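Long-range contacts in OmpT protein (Vibrio cholerae serotype O1, PDB 6EHD), which probably acts as a non-specific diffusion porin, letting small hydrophilic solutes and ions cross the outer membrane through a beta barrel: residues V68-I72 and F84-W88; Q146-Y152 and G166-K172; D7-V11 and V40-T45. The protein carries 1 engineered substitution. All coordinates share one frame; numbering follows the deposited sequence.

Contact 1 of 3, residues V68-I72 and F84-W88; sequences VRNHI and FGKQW. With C8E ((hydroxyethyloxy)tri(ethyloxy)octane), chain D.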
ATOM      1  N   VAL A  68      -1.127  -2.641  18.218  1.00 36.50           N
ATOM      2  CA  VAL A  68      -1.275  -3.818  17.330  1.00 34.80           C
ATOM      3  C   VAL A  68      -1.416  -3.380  15.875  1.00 34.40           C
ATOM      4  O   VAL A  68      -2.322  -2.572  15.539  1.00 35.89           O
ATOM      5  CB  VAL A  68      -2.551  -4.615  17.713  1.00 36.48           C
ATOM      6  CG1 VAL A  68      -2.702  -5.807  16.758  1.00 36.34           C
ATOM      7  CG2 VAL A  68      -2.388  -5.121  19.149  1.00 41.68           C
ATOM      8  N   ARG A  69      -0.522  -3.861  15.001  1.00 32.03           N
ATOM      9  CA  ARG A  69      -0.619  -3.489  13.548  1.00 33.02           C
ATOM     10  C   ARG A  69      -1.529  -4.458  12.784  1.00 30.40           C
ATOM     11  O   ARG A  69      -2.345  -4.032  11.943  1.00 32.18           O
ATOM     12  CB  ARG A  69       0.795  -3.470  12.847  1.00 33.97           C
ATOM     13  CG  ARG A  69       1.536  -2.145  13.099  1.00 39.21           C
ATOM     14  CD  ARG A  69       3.026  -2.295  12.684  1.00 39.38           C
ATOM     15  NE  ARG A  69       3.280  -2.619  11.278  1.00 36.27           N
ATOM     16  CZ  ARG A  69       3.352  -1.750  10.276  1.00 36.03           C
ATOM     17  NH1 ARG A  69       3.642  -2.181   9.069  1.00 36.93           N
ATOM     18  NH2 ARG A  69       3.127  -0.473  10.445  1.00 39.53           N
ATOM     19  N   ASN A  70      -1.297  -5.759  13.020  1.00 30.41           N
ATOM     20  CA  ASN A  70      -2.118  -6.867  12.429  1.00 28.06           C
ATOM     21  C   ASN A  70      -2.372  -7.894  13.519  1.00 29.68           C
ATOM     22  O   ASN A  70      -1.495  -8.113  14.367  1.00 27.56           O
ATOM     23  CB  ASN A  70      -1.336  -7.593  11.331  1.00 28.72           C
ATOM     24  CG  ASN A  70      -1.541  -6.967   9.884  1.00 32.50           C
ATOM     25  OD1 ASN A  70      -1.239  -7.640   8.933  1.00 36.56           O
ATOM     26  ND2 ASN A  70      -2.083  -5.766   9.747  1.00 30.18           N
ATOM     27  N   HIS A  71      -3.507  -8.625  13.399  1.00 28.09           N
ATOM     28  CA  HIS A  71      -3.834  -9.743  14.323  1.00 29.09           C
ATOM     29  C   HIS A  71      -4.758 -10.708  13.540  1.00 26.51           C
ATOM     30  O   HIS A  71      -5.865 -10.330  13.145  1.00 30.99           O
ATOM     31  CB  HIS A  71      -4.531  -9.149  15.570  1.00 32.25           C
ATOM     32  CG  HIS A  71      -4.809 -10.146  16.661  1.00 39.13           C
ATOM     33  ND1 HIS A  71      -5.479  -9.809  17.826  1.00 52.54           N
ATOM     34  CD2 HIS A  71      -4.547 -11.472  16.758  1.00 48.53           C
ATOM     35  CE1 HIS A  71      -5.612 -10.881  18.591  1.00 46.59           C
ATOM     36  NE2 HIS A  71      -5.032 -11.900  17.981  1.00 44.89           N
ATOM     37  N   ILE A  72      -4.235 -11.890  13.266  1.00 27.30           N
ATOM     38  CA  ILE A  72      -4.793 -12.771  12.243  1.00 30.89           C
ATOM     39  C   ILE A  72      -4.955 -14.199  12.781  1.00 32.57           C
ATOM     40  O   ILE A  72      -4.025 -14.763  13.390  1.00 30.81           O
ATOM     41  CB  ILE A  72      -3.842 -12.805  10.991  1.00 31.33           C
ATOM     42  CG1 ILE A  72      -3.625 -11.399  10.448  1.00 33.99           C
ATOM     43  CG2 ILE A  72      -4.438 -13.606   9.862  1.00 34.39           C
ATOM     44  CD1 ILE A  72      -2.594 -11.275   9.297  1.00 34.39           C
ATOM     45  N   PHE A  84      -8.832 -14.164   9.033  1.00 25.03           N
ATOM     46  CA  PHE A  84      -9.752 -13.287   9.806  1.00 24.89           C
ATOM     47  C   PHE A  84      -9.016 -12.387  10.775  1.00 26.43           C
ATOM     48  O   PHE A  84      -8.106 -12.861  11.509  1.00 28.09           O
ATOM     49  CB  PHE A  84     -10.760 -14.217  10.693  1.00 29.37           C
ATOM     50  CG  PHE A  84     -11.532 -15.266   9.883  1.00 28.39           C
ATOM     51  CD1 PHE A  84     -10.956 -16.468   9.543  1.00 31.21           C
ATOM     52  CD2 PHE A  84     -12.831 -15.041   9.509  1.00 34.76           C
ATOM     53  CE1 PHE A  84     -11.636 -17.384   8.773  1.00 33.14           C
ATOM     54  CE2 PHE A  84     -13.541 -15.973   8.733  1.00 32.41           C
ATOM     55  CZ  PHE A  84     -12.934 -17.117   8.345  1.00 31.20           C
ATOM     56  N   GLY A  85      -9.535 -11.158  10.926  1.00 27.42           N
ATOM     57  CA  GLY A  85      -9.077 -10.172  11.953  1.00 31.93           C
ATOM     58  C   GLY A  85      -8.567  -8.839  11.363  1.00 31.04           C
ATOM     59  O   GLY A  85      -9.028  -8.412  10.302  1.00 28.81           O
ATOM     60  N   LYS A  86      -7.611  -8.202  12.034  1.00 29.68           N
ATOM     61  CA  LYS A  86      -7.131  -6.816  11.705  1.00 31.13           C
ATOM     62  C   LYS A  86      -5.981  -7.014  10.688  1.00 28.26           C
ATOM     63  O   LYS A  86      -4.934  -7.618  11.027  1.00 26.76           O
ATOM     64  CB  LYS A  86      -6.609  -6.121  12.952  1.00 33.36           C
ATOM     65  CG  LYS A  86      -6.105  -4.721  12.681  1.00 37.54           C
ATOM     66  CD  LYS A  86      -5.615  -3.980  13.929  1.00 41.32           C
ATOM     67  CE  LYS A  86      -5.487  -2.487  13.573  1.00 47.07           C
ATOM     68  NZ  LYS A  86      -4.876  -1.691  14.657  1.00 51.01           N
ATOM     69  N   GLN A  87      -6.199  -6.548   9.427  1.00 29.42           N
ATOM     70  CA  GLN A  87      -5.322  -6.900   8.305  1.00 27.19           C
ATOM     71  C   GLN A  87      -5.131  -5.715   7.347  1.00 27.15           C
ATOM     72  O   GLN A  87      -6.016  -4.845   7.227  1.00 26.46           O
ATOM     73  CB  GLN A  87      -5.993  -8.078   7.509  1.00 26.42           C
ATOM     74  CG  GLN A  87      -6.066  -9.375   8.312  1.00 25.96           C
ATOM     75  CD  GLN A  87      -6.805 -10.483   7.656  1.00 26.79           C
ATOM     76  OE1 GLN A  87      -6.194 -11.347   6.971  1.00 27.09           O
ATOM     77  NE2 GLN A  87      -8.179 -10.528   7.888  1.00 28.04           N
ATOM     78  N   TRP A  88      -4.056  -5.755   6.577  1.00 25.73           N
ATOM     79  CA  TRP A  88      -3.943  -4.809   5.410  1.00 25.48           C
ATOM     80  C   TRP A  88      -5.028  -5.172   4.366  1.00 25.63           C
ATOM     81  O   TRP A  88      -5.411  -6.384   4.294  1.00 27.49           O
ATOM     82  CB  TRP A  88      -2.556  -4.826   4.791  1.00 24.59           C
ATOM     83  CG  TRP A  88      -1.428  -4.619   5.763  1.00 27.47           C
ATOM     84  CD1 TRP A  88      -0.375  -5.470   5.940  1.00 27.93           C
ATOM     85  CD2 TRP A  88      -1.342  -3.651   6.797  1.00 32.19           C
ATOM     86  NE1 TRP A  88       0.405  -5.032   6.959  1.00 30.34           N
ATOM     87  CE2 TRP A  88      -0.166  -3.913   7.505  1.00 30.62           C
ATOM     88  CE3 TRP A  88      -2.158  -2.565   7.208  1.00 37.17           C
ATOM     89  CZ2 TRP A  88       0.235  -3.142   8.608  1.00 38.13           C
ATOM     90  CZ3 TRP A  88      -1.749  -1.782   8.294  1.00 43.80           C
ATOM     91  CH2 TRP A  88      -0.567  -2.078   8.977  1.00 40.83           C
TER
HETATM   92  C1  C8E D 403     -12.531 -18.550  13.025  1.00 65.06           C
HETATM   93  C2  C8E D 403     -12.426 -17.326  13.930  1.00 63.23           C
HETATM   94  C3  C8E D 403     -13.636 -16.391  13.913  1.00 63.31           C
HETATM   95  C4  C8E D 403     -13.311 -14.889  13.747  1.00 63.48           C
HETATM   96  C5  C8E D 403     -12.994 -14.130  15.039  1.00 60.94           C
HETATM   97  C6  C8E D 403     -11.936 -13.014  14.881  1.00 61.50           C
HETATM   98  C7  C8E D 403     -10.470 -13.489  14.910  1.00 60.53           C
HETATM   99  C8  C8E D 403      -9.549 -12.747  15.862  1.00 62.50           C
HETATM  100  O9  C8E D 403      -8.533 -12.013  15.147  1.00 65.68           O
HETATM  101  O   HOH W   1       3.093  -5.050   8.092  1.00 38.12           O
HETATM  102  O   HOH W   2      -2.491  -8.252   6.568  1.00 27.98           O
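N70 points ND2 over one face of the W88 indole, 3.4 Å above the ring plane near its centre, with the amide inclined 46° to the ring. On the same tryptophan, R69 comes in obliquely: its NH1 stands 3.6 Å from W88 CZ2, and W88 CZ2 lies over one face of the guanidinium, displaced toward its rim. A water joins R69 NH1 to W88 NE1, meeting the indole at its edge in the ring plane, and a second water links N70 OD1 with the backbone N of W88. The amide of N70 is further held by a nearly straight bond from ND2 to R69 O (2.8 Å), which arrives from above the carbonyl plane.

Alongside, K86 runs fully extended, CG opposite the backbone N (chi1 180°), and this reach carries NZ to V68 O at 2.8 Å. The backbones are joined at H71 and K86, an antiparallel hydrogen-bonded pair in which H71 N gives to K86 O at 2.9 Å and K86 N returns a bond to H71 O. G85 CA comes to 3.4 Å from H71 O in a CA-H...O contact. Beyond, I72 CG1 packs on Q87 CG at 3.8 Å, and the detergent C8E lies near H71, F84 and G85.

R69 is positioned from further out by salt bridges to E57 and D303. R69 and N70 both face E57, a classic beta bulge in strand 67-77, while the chain leaves the barrel wall after F84, consistent with the start of the long loop L3 that folds into the barrel in porins of this family.

Contact 2 of 3, residues Q146-Y152 and G166-K172; sequences QELAELY and GGQNRDK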
ATOM      1  N   GLN A 146     -15.693   1.088   8.227  1.00 42.76           N
ATOM      2  CA  GLN A 146     -16.072   1.247   6.796  1.00 39.66           C
ATOM      3  C   GLN A 146     -16.638   0.008   6.137  1.00 33.26           C
ATOM      4  O   GLN A 146     -16.388  -1.151   6.571  1.00 42.40           O
ATOM      5  CB  GLN A 146     -14.824   1.747   6.024  1.00 42.36           C
ATOM      6  CG  GLN A 146     -14.278   3.090   6.487  1.00 40.52           C
ATOM      7  CD  GLN A 146     -12.940   3.461   5.804  1.00 44.13           C
ATOM      8  OE1 GLN A 146     -12.327   2.610   5.138  1.00 37.90           O
ATOM      9  NE2 GLN A 146     -12.489   4.722   5.968  1.00 39.03           N
ATOM     10  N   GLU A 147     -17.379   0.196   5.042  1.00 31.81           N
ATOM     11  CA  GLU A 147     -17.689  -0.909   4.137  1.00 32.27           C
ATOM     12  C   GLU A 147     -16.494  -1.159   3.174  1.00 31.15           C
ATOM     13  O   GLU A 147     -15.908  -0.165   2.681  1.00 32.34           O
ATOM     14  CB  GLU A 147     -18.921  -0.621   3.265  1.00 37.46           C
ATOM     15  CG  GLU A 147     -20.194  -0.248   4.080  1.00 43.42           C
ATOM     16  CD  GLU A 147     -21.427   0.023   3.214  1.00 52.86           C
ATOM     17  OE1 GLU A 147     -21.423  -0.203   1.977  1.00 58.69           O
ATOM     18  OE2 GLU A 147     -22.415   0.501   3.781  1.00 62.82           O
ATOM     19  N   LEU A 148     -16.250  -2.414   2.848  1.00 31.31           N
ATOM     20  CA  LEU A 148     -15.158  -2.818   1.909  1.00 30.68           C
ATOM     21  C   LEU A 148     -15.446  -4.149   1.246  1.00 29.66           C
ATOM     22  O   LEU A 148     -15.792  -5.151   1.886  1.00 30.40           O
ATOM     23  CB  LEU A 148     -13.813  -2.880   2.667  1.00 29.47           C
ATOM     24  CG  LEU A 148     -12.540  -3.251   1.907  1.00 28.71           C
ATOM     25  CD1 LEU A 148     -12.146  -2.114   0.973  1.00 29.36           C
ATOM     26  CD2 LEU A 148     -11.421  -3.558   2.855  1.00 32.27           C
ATOM     27  N   ALA A 149     -15.231  -4.181  -0.065  1.00 25.23           N
ATOM     28  CA  ALA A 149     -15.302  -5.385  -0.811  1.00 28.41           C
ATOM     29  C   ALA A 149     -14.302  -5.266  -2.015  1.00 25.22           C
ATOM     30  O   ALA A 149     -14.368  -4.263  -2.767  1.00 27.12           O
ATOM     31  CB  ALA A 149     -16.735  -5.621  -1.331  1.00 31.77           C
ATOM     32  N   GLU A 150     -13.487  -6.312  -2.201  1.00 28.94           N
ATOM     33  CA  GLU A 150     -12.400  -6.297  -3.208  1.00 25.71           C
ATOM     34  C   GLU A 150     -12.191  -7.644  -3.863  1.00 26.19           C
ATOM     35  O   GLU A 150     -12.364  -8.671  -3.216  1.00 24.80           O
ATOM     36  CB  GLU A 150     -11.053  -5.863  -2.504  1.00 24.78           C
ATOM     37  CG  GLU A 150     -11.127  -4.480  -1.867  1.00 25.31           C
ATOM     38  CD  GLU A 150      -9.759  -3.940  -1.363  1.00 25.94           C
ATOM     39  OE1 GLU A 150      -9.018  -4.785  -0.750  1.00 27.16           O
ATOM     40  OE2 GLU A 150      -9.498  -2.726  -1.540  1.00 27.05           O
ATOM     41  N   LEU A 151     -11.746  -7.647  -5.138  1.00 23.76           N
ATOM     42  CA  LEU A 151     -11.430  -8.864  -5.895  1.00 22.61           C
ATOM     43  C   LEU A 151     -10.382  -8.562  -6.930  1.00 23.45           C
ATOM     44  O   LEU A 151     -10.560  -7.572  -7.684  1.00 24.40           O
ATOM     45  CB  LEU A 151     -12.703  -9.412  -6.621  1.00 27.29           C
ATOM     46  CG  LEU A 151     -12.509 -10.559  -7.623  1.00 30.98           C
ATOM     47  CD1 LEU A 151     -12.077 -11.774  -6.909  1.00 31.88           C
ATOM     48  CD2 LEU A 151     -13.812 -10.902  -8.401  1.00 35.35           C
ATOM     49  N   TYR A 152      -9.319  -9.367  -6.935  1.00 23.58           N
ATOM     50  CA  TYR A 152      -8.204  -9.275  -7.905  1.00 22.75           C
ATOM     51  C   TYR A 152      -7.897 -10.682  -8.468  1.00 24.53           C
ATOM     52  O   TYR A 152      -7.986 -11.707  -7.723  1.00 25.10           O
ATOM     53  CB  TYR A 152      -6.942  -8.646  -7.228  1.00 22.64           C
ATOM     54  CG  TYR A 152      -7.084  -7.187  -6.859  1.00 22.68           C
ATOM     55  CD1 TYR A 152      -7.726  -6.765  -5.698  1.00 21.83           C
ATOM     56  CD2 TYR A 152      -6.524  -6.180  -7.663  1.00 21.61           C
ATOM     57  CE1 TYR A 152      -7.863  -5.418  -5.390  1.00 22.12           C
ATOM     58  CE2 TYR A 152      -6.599  -4.844  -7.323  1.00 23.03           C
ATOM     59  CZ  TYR A 152      -7.286  -4.450  -6.209  1.00 22.97           C
ATOM     60  OH  TYR A 152      -7.408  -3.072  -5.917  1.00 24.39           O
ATOM     61  N   GLY A 166     -10.102  -4.745  -8.408  1.00 23.07           N
ATOM     62  CA  GLY A 166     -10.512  -3.557  -7.731  1.00 24.01           C
ATOM     63  C   GLY A 166     -11.606  -3.803  -6.727  1.00 26.05           C
ATOM     64  O   GLY A 166     -11.679  -4.867  -6.100  1.00 26.75           O
ATOM     65  N   GLY A 167     -12.376  -2.764  -6.484  1.00 28.06           N
ATOM     66  CA  GLY A 167     -13.348  -2.795  -5.397  1.00 30.08           C
ATOM     67  C   GLY A 167     -14.048  -1.491  -5.065  1.00 27.98           C
ATOM     68  O   GLY A 167     -14.044  -0.527  -5.847  1.00 28.26           O
ATOM     69  N   GLN A 168     -14.725  -1.530  -3.905  1.00 28.74           N
ATOM     70  CA  GLN A 168     -15.452  -0.411  -3.363  1.00 29.11           C
ATOM     71  C   GLN A 168     -15.307  -0.243  -1.878  1.00 29.69           C
ATOM     72  O   GLN A 168     -15.360  -1.239  -1.141  1.00 30.60           O
ATOM     73  CB  GLN A 168     -16.995  -0.556  -3.774  1.00 32.01           C
ATOM     74  CG  GLN A 168     -17.715   0.756  -3.514  1.00 37.77           C
ATOM     75  CD  GLN A 168     -19.147   0.699  -4.062  1.00 43.64           C
ATOM     76  OE1 GLN A 168     -19.450   1.112  -5.236  1.00 43.69           O
ATOM     77  NE2 GLN A 168     -19.979   0.077  -3.295  1.00 40.70           N
ATOM     78  N   ASN A 169     -15.075   0.997  -1.426  1.00 28.76           N
ATOM     79  CA  ASN A 169     -14.772   1.333  -0.026  1.00 30.99           C
ATOM     80  C   ASN A 169     -15.661   2.556   0.339  1.00 32.27           C
ATOM     81  O   ASN A 169     -15.661   3.549  -0.383  1.00 32.48           O
ATOM     82  CB  ASN A 169     -13.281   1.646   0.144  1.00 28.59           C
ATOM     83  CG  ASN A 169     -12.833   2.034   1.545  1.00 31.62           C
ATOM     84  OD1 ASN A 169     -11.879   2.817   1.634  1.00 31.14           O
ATOM     85  ND2 ASN A 169     -13.411   1.424   2.671  1.00 30.60           N
ATOM     86  N   ARG A 170     -16.481   2.420   1.392  1.00 33.51           N
ATOM     87  CA  ARG A 170     -17.428   3.518   1.805  1.00 35.77           C
ATOM     88  C   ARG A 170     -17.198   3.924   3.222  1.00 36.63           C
ATOM     89  O   ARG A 170     -17.094   3.058   4.096  1.00 34.98           O
ATOM     90  CB  ARG A 170     -18.911   3.075   1.659  1.00 36.83           C
ATOM     91  CG  ARG A 170     -19.910   4.234   1.873  1.00 41.12           C
ATOM     92  CD  ARG A 170     -21.323   3.856   1.401  1.00 44.38           C
ATOM     93  NE  ARG A 170     -22.303   4.870   1.829  1.00 48.66           N
ATOM     94  CZ  ARG A 170     -23.628   4.715   1.727  1.00 56.75           C
ATOM     95  NH1 ARG A 170     -24.163   3.589   1.223  1.00 51.86           N
ATOM     96  NH2 ARG A 170     -24.432   5.692   2.130  1.00 60.89           N
ATOM     97  N   ASP A 171     -17.115   5.234   3.469  1.00 36.28           N
ATOM     98  CA  ASP A 171     -17.008   5.764   4.815  1.00 39.49           C
ATOM     99  C   ASP A 171     -18.151   6.811   5.007  1.00 45.46           C
ATOM    100  O   ASP A 171     -18.141   7.881   4.375  1.00 40.43           O
ATOM    101  CB  ASP A 171     -15.690   6.449   5.067  1.00 36.97           C
ATOM    102  CG  ASP A 171     -15.512   6.847   6.573  1.00 48.09           C
ATOM    103  OD1 ASP A 171     -16.463   7.324   7.208  1.00 47.69           O
ATOM    104  OD2 ASP A 171     -14.435   6.657   7.131  1.00 43.74           O
ATOM    105  N   LYS A 172     -19.088   6.491   5.892  1.00 45.92           N
ATOM    106  CA  LYS A 172     -20.312   7.311   6.052  1.00 51.23           C
ATOM    107  C   LYS A 172     -20.082   8.601   6.826  1.00 50.38           C
ATOM    108  O   LYS A 172     -20.942   9.459   6.800  1.00 56.10           O
ATOM    109  CB  LYS A 172     -21.426   6.474   6.701  1.00 52.17           C
ATOM    110  CG  LYS A 172     -22.055   5.475   5.746  1.00 56.93           C
ATOM    111  CD  LYS A 172     -22.911   4.459   6.502  1.00 61.40           C
ATOM    112  CE  LYS A 172     -23.554   3.485   5.552  1.00 63.33           C
ATOM    113  NZ  LYS A 172     -24.580   2.636   6.232  1.00 68.82           N
TER
HETATM  114  O   HOH W   3     -23.181   1.109  -0.017  1.00 51.29           O
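Q146 and N169 meet through their amides at the tight end of this strand pair. N169 ND2 gives one hydrogen to Q146 OE1 at 2.9 Å, from above the plane of that carbonyl, and the other to E147 O at 3.0 Å; both acceptors lie close to the plane of the N169 amide, so its rotation is fixed. With CG swung opposite the backbone N (chi1 179°), N169 reaches across to its acceptors. E147 O is gripped twice, since R170 N approaches it from the opposite face of its plane. Q146 NE2 reaches the anti side of D171 OD2 at 3.0 Å while also bonding to L113 O; D171 OD1 takes a bond from A173 N.

The two strands form an antiparallel beta hairpin of the porin barrel, with directions 175° apart. At the other end of the contact G166 N sits over the centre of the Y152 ring, 3.5 Å above its plane, and Y152 OH bonds to Y215. The lack of a side chain on G167 goes with its close approach to E150, CA to CA 4.2 Å, in a non-hydrogen-bonded pair.

The face carrying E147, A149, Q168 and R170 is looser. E147 and R170 lie side by side, but E147 OE2 stands well out of the R170 guanidinium plane, 4.4 Å from NH1, so the two attract by charge alone; a water bridges E147 OE1 to R170 NH1. R170 is salt-bridged to D191, whereas E147 OE2 has a long salt bridge to K172 NZ at 3.9 Å, and that lysine also bonds to N143.

Contact 3 of 3, residues D7-V11 and V40-T45; sequences DAGTV and VDANYT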
ATOM      1  N   ASP A   7       8.748 -28.242  13.692  1.00100.98           N
ATOM      2  CA  ASP A   7       8.385 -29.698  13.494  1.00 98.51           C
ATOM      3  C   ASP A   7       7.227 -29.819  12.433  1.00100.90           C
ATOM      4  O   ASP A   7       7.429 -29.435  11.282  1.00103.90           O
ATOM      5  CB  ASP A   7       8.037 -30.412  14.833  1.00111.66           C
ATOM      6  CG  ASP A   7       7.787 -31.938  14.671  1.00122.52           C
ATOM      7  OD1 ASP A   7       8.202 -32.518  13.641  1.00123.01           O
ATOM      8  OD2 ASP A   7       7.154 -32.552  15.566  1.00118.91           O
ATOM      9  N   ALA A   8       6.052 -30.362  12.793  1.00 89.65           N
ATOM     10  CA  ALA A   8       4.799 -30.062  12.099  1.00 74.91           C
ATOM     11  C   ALA A   8       4.302 -28.645  12.487  1.00 75.19           C
ATOM     12  O   ALA A   8       3.459 -28.049  11.772  1.00 53.56           O
ATOM     13  CB  ALA A   8       3.739 -31.091  12.462  1.00 83.45           C
ATOM     14  N   GLY A   9       4.786 -28.129  13.632  1.00 64.61           N
ATOM     15  CA  GLY A   9       4.529 -26.739  14.066  1.00 62.13           C
ATOM     16  C   GLY A   9       5.794 -25.869  13.996  1.00 61.92           C
ATOM     17  O   GLY A   9       6.882 -26.383  14.238  1.00 54.99           O
ATOM     18  N   THR A  10       5.648 -24.578  13.670  1.00 54.09           N
ATOM     19  CA  THR A  10       6.757 -23.564  13.726  1.00 45.81           C
ATOM     20  C   THR A  10       6.275 -22.283  14.352  1.00 42.98           C
ATOM     21  O   THR A  10       5.120 -21.843  14.116  1.00 38.23           O
ATOM     22  CB  THR A  10       7.264 -23.259  12.308  1.00 53.86           C
ATOM     23  OG1 THR A  10       6.129 -23.043  11.447  1.00 55.17           O
ATOM     24  CG2 THR A  10       8.063 -24.420  11.755  1.00 51.41           C
ATOM     25  N   VAL A  11       7.113 -21.666  15.195  1.00 37.41           N
ATOM     26  CA  VAL A  11       6.809 -20.402  15.784  1.00 35.00           C
ATOM     27  C   VAL A  11       8.019 -19.474  15.306  1.00 45.38           C
ATOM     28  O   VAL A  11       9.162 -19.840  15.553  1.00 40.12           O
ATOM     29  CB  VAL A  11       6.655 -20.486  17.292  1.00 37.15           C
ATOM     30  CG1 VAL A  11       6.345 -19.133  17.890  1.00 41.78           C
ATOM     31  CG2 VAL A  11       5.461 -21.406  17.673  1.00 41.95           C
ATOM     32  N   VAL A  40       5.047 -12.258  15.889  1.00 28.70           N
ATOM     33  CA  VAL A  40       5.190 -13.702  15.927  1.00 29.92           C
ATOM     34  C   VAL A  40       4.174 -14.313  14.971  1.00 27.59           C
ATOM     35  O   VAL A  40       3.034 -13.807  14.882  1.00 31.25           O
ATOM     36  CB  VAL A  40       5.035 -14.224  17.359  1.00 39.32           C
ATOM     37  CG1 VAL A  40       3.750 -13.772  17.987  1.00 46.68           C
ATOM     38  CG2 VAL A  40       5.160 -15.730  17.432  1.00 41.36           C
ATOM     39  N   ASP A  41       4.651 -15.276  14.204  1.00 28.99           N
ATOM     40  CA  ASP A  41       3.926 -16.018  13.160  1.00 31.61           C
ATOM     41  C   ASP A  41       4.020 -17.522  13.483  1.00 35.31           C
ATOM     42  O   ASP A  41       5.079 -18.181  13.305  1.00 37.60           O
ATOM     43  CB  ASP A  41       4.527 -15.730  11.781  1.00 33.40           C
ATOM     44  CG  ASP A  41       3.665 -16.266  10.636  1.00 44.67           C
ATOM     45  OD1 ASP A  41       2.491 -16.685  10.838  1.00 41.10           O
ATOM     46  OD2 ASP A  41       4.130 -16.255   9.486  1.00 43.41           O
ATOM     47  N   ALA A  42       2.896 -18.088  13.959  1.00 33.02           N
ATOM     48  CA  ALA A  42       2.807 -19.513  14.314  1.00 30.93           C
ATOM     49  C   ALA A  42       1.973 -20.310  13.264  1.00 30.43           C
ATOM     50  O   ALA A  42       0.906 -19.840  12.855  1.00 30.77           O
ATOM     51  CB  ALA A  42       2.175 -19.629  15.703  1.00 31.34           C
ATOM     52  N   ASN A  43       2.519 -21.411  12.768  1.00 33.92           N
ATOM     53  CA  ASN A  43       1.897 -22.254  11.730  1.00 37.94           C
ATOM     54  C   ASN A  43       1.872 -23.707  12.203  1.00 42.98           C
ATOM     55  O   ASN A  43       2.816 -24.188  12.856  1.00 41.11           O
ATOM     56  CB  ASN A  43       2.567 -22.124  10.338  1.00 34.81           C
ATOM     57  CG  ASN A  43       2.338 -20.716   9.736  1.00 41.40           C
ATOM     58  OD1 ASN A  43       1.301 -20.472   9.079  1.00 38.46           O
ATOM     59  ND2 ASN A  43       3.221 -19.738  10.083  1.00 38.70           N
ATOM     60  N   TYR A  44       0.774 -24.401  11.898  1.00 36.84           N
ATOM     61  CA  TYR A  44       0.683 -25.804  12.239  1.00 38.79           C
ATOM     62  C   TYR A  44      -0.063 -26.549  11.140  1.00 38.23           C
ATOM     63  O   TYR A  44      -1.188 -26.184  10.813  1.00 36.51           O
ATOM     64  CB  TYR A  44      -0.004 -25.937  13.624  1.00 36.91           C
ATOM     65  CG  TYR A  44      -0.017 -27.380  14.097  1.00 42.44           C
ATOM     66  CD1 TYR A  44       1.066 -27.913  14.805  1.00 49.85           C
ATOM     67  CD2 TYR A  44      -1.091 -28.233  13.804  1.00 45.46           C
ATOM     68  CE1 TYR A  44       1.071 -29.264  15.214  1.00 52.52           C
ATOM     69  CE2 TYR A  44      -1.094 -29.585  14.204  1.00 48.20           C
ATOM     70  CZ  TYR A  44      -0.023 -30.098  14.914  1.00 55.27           C
ATOM     71  OH  TYR A  44      -0.037 -31.418  15.329  1.00 54.45           O
ATOM     72  N   THR A  45       0.551 -27.592  10.598  1.00 36.35           N
ATOM     73  CA  THR A  45      -0.034 -28.435   9.573  1.00 40.22           C
ATOM     74  C   THR A  45      -0.750 -29.614  10.243  1.00 40.44           C
ATOM     75  O   THR A  45      -0.141 -30.402  10.971  1.00 41.72           O
ATOM     76  CB  THR A  45       1.097 -28.956   8.622  1.00 46.76           C
ATOM     77  OG1 THR A  45       1.679 -27.851   7.962  1.00 46.85           O
ATOM     78  CG2 THR A  45       0.584 -29.870   7.535  1.00 47.51           C
TER
HETATM   79  O   HOH W   4       5.717 -19.974  11.614  1.00 42.12           O
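V11 and V40 form the apolar centre, their branches crossing obliquely so that V11 CG1 meets V40 CG2 at 3.6 Å. Each of these methyls stands opposite its own backbone N (chi1 180° for V11), which turns the two toward one another across the strands. The second branch of V11, CG2, rests 4.2 Å from A42 CB on the face that V11 shares with A42 and Y44. Farther along that face the Y44 ring comes obliquely up to the backbone of G9, whose lack of a side chain lets CD1 of the ring approach to 3.7 Å from G9 CA, and Y44 CE1 touches the methyl of A8.

Between these apolar groups the backbones are tied by T10 and N43, an antiparallel hydrogen-bonded pair: T10 N gives to N43 O and N43 N gives to T10 O, each at 3.0 Å. A longer but almost straight bond from T45 N to A8 O closes the end of the pairing.

The polar edge lies on the other face, where the T10 side chain slants across N43 and T10 OG1 is 3.8 Å from N43 CB. A water accepts from N43 ND2 at 2.9 Å and also bonds to T10 OG1. N43 ND2 makes a weak bond to D41 OD1, whose stronger partner is Q53 of strand 50-59. The segments run 178° apart, as parts of the hairpin formed by strands 9-24 and 30-47 in the porin barrel wall, beside D12 and F13, which have been seen to bind calcium in this protein, although none is bound to this chain in the model.

In the fold
Along the chain the three contacts follow in series, contact 3 first, then contact 1, then contact 2, and all reach strands of the porin barrel. Contact 1 lies about 17 Å from contact 2 and about 18 Å from contact 3, centre to centre, with nearest atoms about 6 and 7 Å apart; none of them touch. Contacts 2 and 3 are well separated, about 32 Å between centres. D12 and F13, calcium ligands seen in this protein although no ion is bound to this chain in the model, directly follow segment D7-V11 of contact 3, whereas a third, W325, has its side chain about 11 Å from that of R69 in contact 1. A buffer molecule, MES, lies about 4 Å from the side chain of W88.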